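Local coordinates for putative hemin transport system, substrate-binding protein (Burkholderia cenocepacia J2315, PDB 5GIZ), which binds heme in the periplasm and probably hands it to a membrane ABC transporter as part of a bacterial heme-acquisition system, at residues 143-154 with 176-185. Sequence-based numbering, arbitrary orientation.
Sequences VPGGAQPPRVLF and IRYAGARNAM. With SO4 (sulfate ion), chain D; SO4 (sulfate ion), chain C.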
ATOM      1  N   VAL A 143     -17.891   1.702  15.722  1.00 18.49           N
ATOM      2  CA  VAL A 143     -17.429   2.785  14.858  1.00 17.10           C
ATOM      3  C   VAL A 143     -16.442   3.621  15.662  1.00 15.84           C
ATOM      4  O   VAL A 143     -16.708   3.969  16.813  1.00 16.55           O
ATOM      5  CB  VAL A 143     -18.620   3.674  14.443  1.00 18.06           C
ATOM      6  CG1 VAL A 143     -18.197   4.785  13.511  1.00 17.86           C
ATOM      7  CG2 VAL A 143     -19.725   2.828  13.796  1.00 19.37           C
ATOM      8  N   PRO A 144     -15.285   3.950  15.087  1.00 13.80           N
ATOM      9  CA  PRO A 144     -14.357   4.878  15.769  1.00 13.23           C
ATOM     10  C   PRO A 144     -15.091   6.162  16.177  1.00 13.74           C
ATOM     11  O   PRO A 144     -15.709   6.814  15.322  1.00 13.71           O
ATOM     12  CB  PRO A 144     -13.282   5.136  14.722  1.00 12.81           C
ATOM     13  CG  PRO A 144     -13.278   3.841  13.916  1.00 12.64           C
ATOM     14  CD  PRO A 144     -14.747   3.510  13.800  1.00 13.77           C
ATOM     15  N   GLY A 145     -15.000   6.523  17.461  1.00 13.85           N
ATOM     16  CA  GLY A 145     -15.738   7.659  17.977  1.00 14.85           C
ATOM     17  C   GLY A 145     -17.115   7.387  18.513  1.00 17.33           C
ATOM     18  O   GLY A 145     -17.718   8.268  19.143  1.00 17.65           O
ATOM     19  N   GLY A 146     -17.621   6.200  18.226  1.00 18.96           N
ATOM     20  CA  GLY A 146     -18.875   5.698  18.798  1.00 21.74           C
ATOM     21  C   GLY A 146     -20.154   6.252  18.238  1.00 23.12           C
ATOM     22  O   GLY A 146     -21.226   6.076  18.852  1.00 26.56           O
ATOM     23  N   ALA A 147     -20.098   6.928  17.113  1.00 22.01           N
ATOM     24  CA  ALA A 147     -21.280   7.558  16.523  1.00 23.67           C
ATOM     25  C   ALA A 147     -21.285   7.236  15.036  1.00 22.29           C
ATOM     26  O   ALA A 147     -21.200   6.075  14.679  1.00 21.35           O
ATOM     27  CB  ALA A 147     -21.260   9.053  16.757  1.00 24.04           C
ATOM     28  N   GLN A 148     -21.349   8.231  14.165  1.00 21.82           N
ATOM     29  CA  GLN A 148     -21.332   7.928  12.751  1.00 23.50           C
ATOM     30  C   GLN A 148     -19.903   7.915  12.251  1.00 19.61           C
ATOM     31  O   GLN A 148     -18.990   8.409  12.959  1.00 18.45           O
ATOM     32  CB  GLN A 148     -22.105   8.943  11.970  1.00 28.31           C
ATOM     33  CG  GLN A 148     -23.591   8.825  12.200  1.00 33.97           C
ATOM     34  CD  GLN A 148     -24.168  10.188  12.323  1.00 40.49           C
ATOM     35  OE1 GLN A 148     -24.120  10.817  13.398  1.00 45.35           O
ATOM     36  NE2 GLN A 148     -24.698  10.684  11.219  1.00 44.15           N
ATOM     37  N   PRO A 149     -19.694   7.367  11.061  1.00 19.21           N
ATOM     38  CA  PRO A 149     -18.328   7.286  10.561  1.00 17.11           C
ATOM     39  C   PRO A 149     -17.585   8.630  10.607  1.00 15.22           C
ATOM     40  O   PRO A 149     -18.087   9.662  10.121  1.00 16.34           O
ATOM     41  CB  PRO A 149     -18.516   6.776   9.146  1.00 17.67           C
ATOM     42  CG  PRO A 149     -19.736   5.862   9.274  1.00 19.42           C
ATOM     43  CD  PRO A 149     -20.634   6.600  10.210  1.00 20.02           C
ATOM     44  N   PRO A 150     -16.410   8.684  11.269  1.00 12.93           N
ATOM     45  CA  PRO A 150     -15.723   9.956  11.361  1.00 12.15           C
ATOM     46  C   PRO A 150     -15.023  10.359  10.031  1.00 12.10           C
ATOM     47  O   PRO A 150     -14.659   9.503   9.214  1.00 12.59           O
ATOM     48  CB  PRO A 150     -14.711   9.690  12.491  1.00 11.65           C
ATOM     49  CG  PRO A 150     -14.415   8.241  12.370  1.00 11.50           C
ATOM     50  CD  PRO A 150     -15.743   7.624  12.057  1.00 12.14           C
ATOM     51  N   ARG A 151     -14.768  11.662   9.879  1.00 12.45           N
ATOM     52  CA  ARG A 151     -14.131  12.173   8.664  1.00 12.87           C
ATOM     53  C   ARG A 151     -12.632  12.161   8.819  1.00 12.01           C
ATOM     54  O   ARG A 151     -12.106  12.731   9.759  1.00 11.29           O
ATOM     55  CB  ARG A 151     -14.622  13.580   8.358  1.00 14.70           C
ATOM     56  CG  ARG A 151     -16.144  13.705   8.235  1.00 16.72           C
ATOM     57  CD  ARG A 151     -16.550  15.141   7.910  1.00 18.66           C
ATOM     58  NE  ARG A 151     -16.205  15.480   6.543  1.00 20.08           N
ATOM     59  CZ  ARG A 151     -16.912  15.188   5.472  1.00 21.40           C
ATOM     60  NH1 ARG A 151     -18.029  14.467   5.554  1.00 21.57           N
ATOM     61  NH2 ARG A 151     -16.438  15.529   4.266  1.00 23.32           N
ATOM     62  N   VAL A 152     -11.935  11.489   7.909  1.00 10.43           N
ATOM     63  CA  VAL A 152     -10.491  11.345   7.984  1.00 10.61           C
ATOM     64  C   VAL A 152      -9.866  11.928   6.732  1.00 10.61           C
ATOM     65  O   VAL A 152     -10.255  11.553   5.628  1.00 11.53           O
ATOM     66  CB  VAL A 152     -10.092   9.858   8.095  1.00 10.59           C
ATOM     67  CG1 VAL A 152      -8.572   9.720   8.124  1.00 11.35           C
ATOM     68  CG2 VAL A 152     -10.733   9.236   9.338  1.00 10.78           C
ATOM     69  N   LEU A 153      -8.870  12.808   6.909  1.00 10.78           N
ATOM     70  CA  LEU A 153      -8.065  13.396   5.831  1.00 11.32           C
ATOM     71  C   LEU A 153      -6.779  12.609   5.776  1.00 10.58           C
ATOM     72  O   LEU A 153      -6.102  12.542   6.792  1.00 10.43           O
ATOM     73  CB  LEU A 153      -7.726  14.810   6.225  1.00 12.58           C
ATOM     74  CG  LEU A 153      -6.787  15.540   5.258  1.00 14.32           C
ATOM     75  CD1 LEU A 153      -7.469  15.791   3.946  1.00 15.82           C
ATOM     76  CD2 LEU A 153      -6.275  16.832   5.907  1.00 15.86           C
ATOM     77  N   PHE A 154      -6.450  12.077   4.602  1.00 10.54           N
ATOM     78  CA  PHE A 154      -5.159  11.461   4.345  1.00 10.77           C
ATOM     79  C   PHE A 154      -4.220  12.375   3.595  1.00 11.41           C
ATOM     80  O   PHE A 154      -4.503  12.767   2.492  1.00 11.73           O
ATOM     81  CB  PHE A 154      -5.254  10.105   3.587  1.00 10.79           C
ATOM     82  CG  PHE A 154      -3.898   9.477   3.390  1.00 11.09           C
ATOM     83  CD1 PHE A 154      -3.246   8.928   4.441  1.00 11.36           C
ATOM     84  CD2 PHE A 154      -3.235   9.563   2.183  1.00 11.67           C
ATOM     85  CE1 PHE A 154      -1.968   8.402   4.331  1.00 12.33           C
ATOM     86  CE2 PHE A 154      -1.949   9.026   2.077  1.00 11.56           C
ATOM     87  CZ  PHE A 154      -1.330   8.487   3.136  1.00 12.08           C
ATOM     88  N   ILE A 176      -9.591   3.989   4.629  1.00  9.44           N
ATOM     89  CA  ILE A 176     -10.395   4.809   5.539  1.00  9.51           C
ATOM     90  C   ILE A 176     -11.799   4.198   5.625  1.00  9.66           C
ATOM     91  O   ILE A 176     -12.333   3.988   6.713  1.00  9.35           O
ATOM     92  CB  ILE A 176     -10.454   6.226   5.031  1.00  9.43           C
ATOM     93  CG1 ILE A 176      -9.114   6.935   5.324  1.00  9.45           C
ATOM     94  CG2 ILE A 176     -11.594   6.998   5.667  1.00  9.70           C
ATOM     95  CD1 ILE A 176      -8.957   8.211   4.571  1.00 10.42           C
ATOM     96  N   ARG A 177     -12.393   3.847   4.473  1.00 10.08           N
ATOM     97  CA  ARG A 177     -13.694   3.206   4.501  1.00 11.06           C
ATOM     98  C   ARG A 177     -13.694   1.802   5.082  1.00 10.80           C
ATOM     99  O   ARG A 177     -14.613   1.453   5.858  1.00 11.73           O
ATOM    100  CB  ARG A 177     -14.279   3.150   3.110  1.00 12.01           C
ATOM    101  CG  ARG A 177     -14.721   4.534   2.655  1.00 13.93           C
ATOM    102  CD  ARG A 177     -15.351   4.489   1.248  1.00 15.65           C
ATOM    103  NE  ARG A 177     -14.351   4.272   0.218  1.00 17.27           N
ATOM    104  CZ  ARG A 177     -14.266   3.232  -0.603  1.00 18.20           C
ATOM    105  NH1 ARG A 177     -15.182   2.265  -0.586  1.00 20.95           N
ATOM    106  NH2 ARG A 177     -13.263   3.193  -1.483  1.00 17.81           N
ATOM    107  N   TYR A 178     -12.662   0.993   4.839  1.00 10.23           N
ATOM    108  CA  TYR A 178     -12.608  -0.314   5.476  1.00 10.27           C
ATOM    109  C   TYR A 178     -12.525  -0.247   7.016  1.00 10.49           C
ATOM    110  O   TYR A 178     -12.982  -1.142   7.718  1.00 11.04           O
ATOM    111  CB  TYR A 178     -11.429  -1.136   4.951  1.00 10.23           C
ATOM    112  CG  TYR A 178     -11.624  -1.724   3.569  1.00 10.65           C
ATOM    113  CD1 TYR A 178     -12.822  -2.374   3.224  1.00 11.00           C
ATOM    114  CD2 TYR A 178     -10.588  -1.723   2.632  1.00 11.36           C
ATOM    115  CE1 TYR A 178     -12.973  -2.988   1.998  1.00 11.43           C
ATOM    116  CE2 TYR A 178     -10.744  -2.324   1.417  1.00 12.18           C
ATOM    117  CZ  TYR A 178     -11.927  -2.975   1.095  1.00 11.97           C
ATOM    118  OH  TYR A 178     -12.105  -3.588  -0.169  1.00 13.43           O
ATOM    119  N   ALA A 179     -11.898   0.818   7.508  1.00 10.26           N
ATOM    120  CA  ALA A 179     -11.763   1.002   8.930  1.00 10.48           C
ATOM    121  C   ALA A 179     -12.988   1.638   9.570  1.00 10.92           C
ATOM    122  O   ALA A 179     -12.904   1.970  10.765  1.00 11.76           O
ATOM    123  CB  ALA A 179     -10.522   1.794   9.249  1.00 10.12           C
ATOM    124  N   GLY A 180     -14.088   1.804   8.841  1.00 10.97           N
ATOM    125  CA  GLY A 180     -15.337   2.296   9.427  1.00 11.57           C
ATOM    126  C   GLY A 180     -15.441   3.799   9.424  1.00 11.88           C
ATOM    127  O   GLY A 180     -16.275   4.353  10.141  1.00 13.26           O
ATOM    128  N   ALA A 181     -14.605   4.475   8.662  1.00 11.14           N
ATOM    129  CA  ALA A 181     -14.594   5.914   8.595  1.00 11.35           C
ATOM    130  C   ALA A 181     -14.999   6.423   7.215  1.00 11.74           C
ATOM    131  O   ALA A 181     -15.355   5.623   6.346  1.00 11.96           O
ATOM    132  CB  ALA A 181     -13.228   6.428   8.991  1.00 11.16           C
ATOM    133  N   ARG A 182     -14.977   7.733   7.024  1.00 12.59           N
ATOM    134  CA  ARG A 182     -15.330   8.372   5.743  0.60 13.79           C
ATOM    135  C   ARG A 182     -14.183   9.274   5.305  1.00 12.69           C
ATOM    136  O   ARG A 182     -13.582   9.958   6.125  1.00 12.14           O
ATOM    137  CB  ARG A 182     -16.585   9.233   5.947  0.60 15.91           C
ATOM    138  CG  ARG A 182     -17.334   9.681   4.700  0.60 19.25           C
ATOM    139  CD  ARG A 182     -18.584  10.454   5.148  0.60 22.12           C
ATOM    140  NE  ARG A 182     -19.433  10.947   4.069  0.60 28.35           N
ATOM    141  CZ  ARG A 182     -20.670  11.417   4.248  0.60 29.28           C
ATOM    142  NH1 ARG A 182     -21.213  11.463   5.465  0.60 32.96           N
ATOM    143  NH2 ARG A 182     -21.380  11.835   3.204  0.60 32.58           N
ATOM    144  N   ASN A 183     -13.884   9.322   4.019  1.00 12.68           N
ATOM    145  CA  ASN A 183     -12.893  10.245   3.524  1.00 12.56           C
ATOM    146  C   ASN A 183     -13.407  11.667   3.642  1.00 13.80           C
ATOM    147  O   ASN A 183     -14.500  11.987   3.120  1.00 15.33           O
ATOM    148  CB  ASN A 183     -12.497   9.869   2.089  1.00 12.50           C
ATOM    149  CG  ASN A 183     -11.263  10.605   1.612  1.00 12.35           C
ATOM    150  OD1 ASN A 183     -10.811  11.572   2.227  1.00 11.97           O
ATOM    151  ND2 ASN A 183     -10.668  10.156   0.482  1.00 12.13           N
ATOM    152  N   ALA A 184     -12.647  12.504   4.325  1.00 13.47           N
ATOM    153  CA  ALA A 184     -13.050  13.908   4.522  1.00 13.70           C
ATOM    154  C   ALA A 184     -13.044  14.644   3.180  1.00 14.46           C
ATOM    155  O   ALA A 184     -13.817  15.554   2.966  1.00 16.17           O
ATOM    156  CB  ALA A 184     -12.136  14.588   5.489  1.00 13.40           C
ATOM    157  N   MET A 185     -12.169  14.221   2.279  1.00 14.88           N
ATOM    158  CA  MET A 185     -12.126  14.744   0.926  1.00 15.52           C
ATOM    159  C   MET A 185     -13.084  13.981  -0.010  1.00 16.31           C
ATOM    160  O   MET A 185     -12.999  12.759  -0.114  1.00 15.77           O
ATOM    161  CB  MET A 185     -10.716  14.618   0.344  1.00 15.70           C
ATOM    162  CG  MET A 185      -9.576  15.221   1.141  1.00 16.07           C
ATOM    163  SD  MET A 185      -9.873  16.938   1.652  1.00 19.24           S
ATOM    164  CE  MET A 185     -10.040  17.725   0.102  1.00 19.96           C
TER
HETATM  165  S   SO4 D 402     -19.555  14.601   2.137  1.00 33.78           S
HETATM  166  O1  SO4 D 402     -19.246  13.329   2.821  1.00 41.44           O
HETATM  167  O2  SO4 D 402     -20.029  14.251   0.796  1.00 38.78           O
HETATM  168  O3  SO4 D 402     -20.569  15.333   2.921  1.00 41.45           O
HETATM  169  O4  SO4 D 402     -18.332  15.424   2.032  1.00 38.95           O
HETATM  170  S   SO4 C 401     -15.396  -3.805  -0.943  1.00 16.34           S
HETATM  171  O1  SO4 C 401     -14.300  -4.704  -0.852  1.00 17.20           O
HETATM  172  O2  SO4 C 401     -16.400  -4.218  -1.974  1.00 18.44           O
HETATM  173  O3  SO4 C 401     -16.053  -3.613   0.357  1.00 23.44           O
HETATM  174  O4  SO4 C 401     -15.047  -2.485  -1.363  1.00 23.17           O
HETATM  175  O   HOH W   1      -8.212  12.296   2.426  1.00 13.20           O
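Arg-151 and Val-152 pair in parallel with Arg-182 and Asn-183, setting a short edge strand against strand 151-159 in the mixed sheet of one lobe of this periplasmic binding protein. Three backbone hydrogen bonds fix the register: Arg-182 N to Pro-150 O (2.8 Å), Val-152 N to Arg-182 O (2.9 Å, 162° at the hydrogen) and Ala-184 N to Val-152 O (2.9 Å). On the other side of strand 151-159, Arg-151 and Leu-153 pair with strand 206-210. The edge strand follows a Schellman motif ending helix 171-178: Gly-180 has positive phi, Ala-181 N bonds Ile-176 O and Gly-180 N bonds Arg-177 O. Pro-149 CB comes 3.4 Å from Gly-180 O. Val-152 packs against the helix end and the turn after it: CG1, anti to its backbone N (chi1 178°), touches Ile-176 CD1, the side chains crossing at a slant, while CG2 lies against Ala-181 CB. Farther along, Leu-153 CD1 touches Met-185 SD at 3.5 Å. Arg-151 is bent at chi3 (72°), which brings its guanidinium to the carbonyl of Ala-184; NH2 donates to Ala-184 O (2.9 Å), tilted from the guanidinium plane, and NE to Ala-202 O. NH1 and NH2 also grip a sulfate, probably from the crystallisation liquor. Asn-183 ND2 donates to Asp-173 OD1 and Ala-166 O, while OD1 accepts Met-185 N in an Asx turn and a hydrogen bond from a water whose oxygen is 2.7 Å from Asn-183 OD1; that water accepts from Phe-154 N at 2.8 Å.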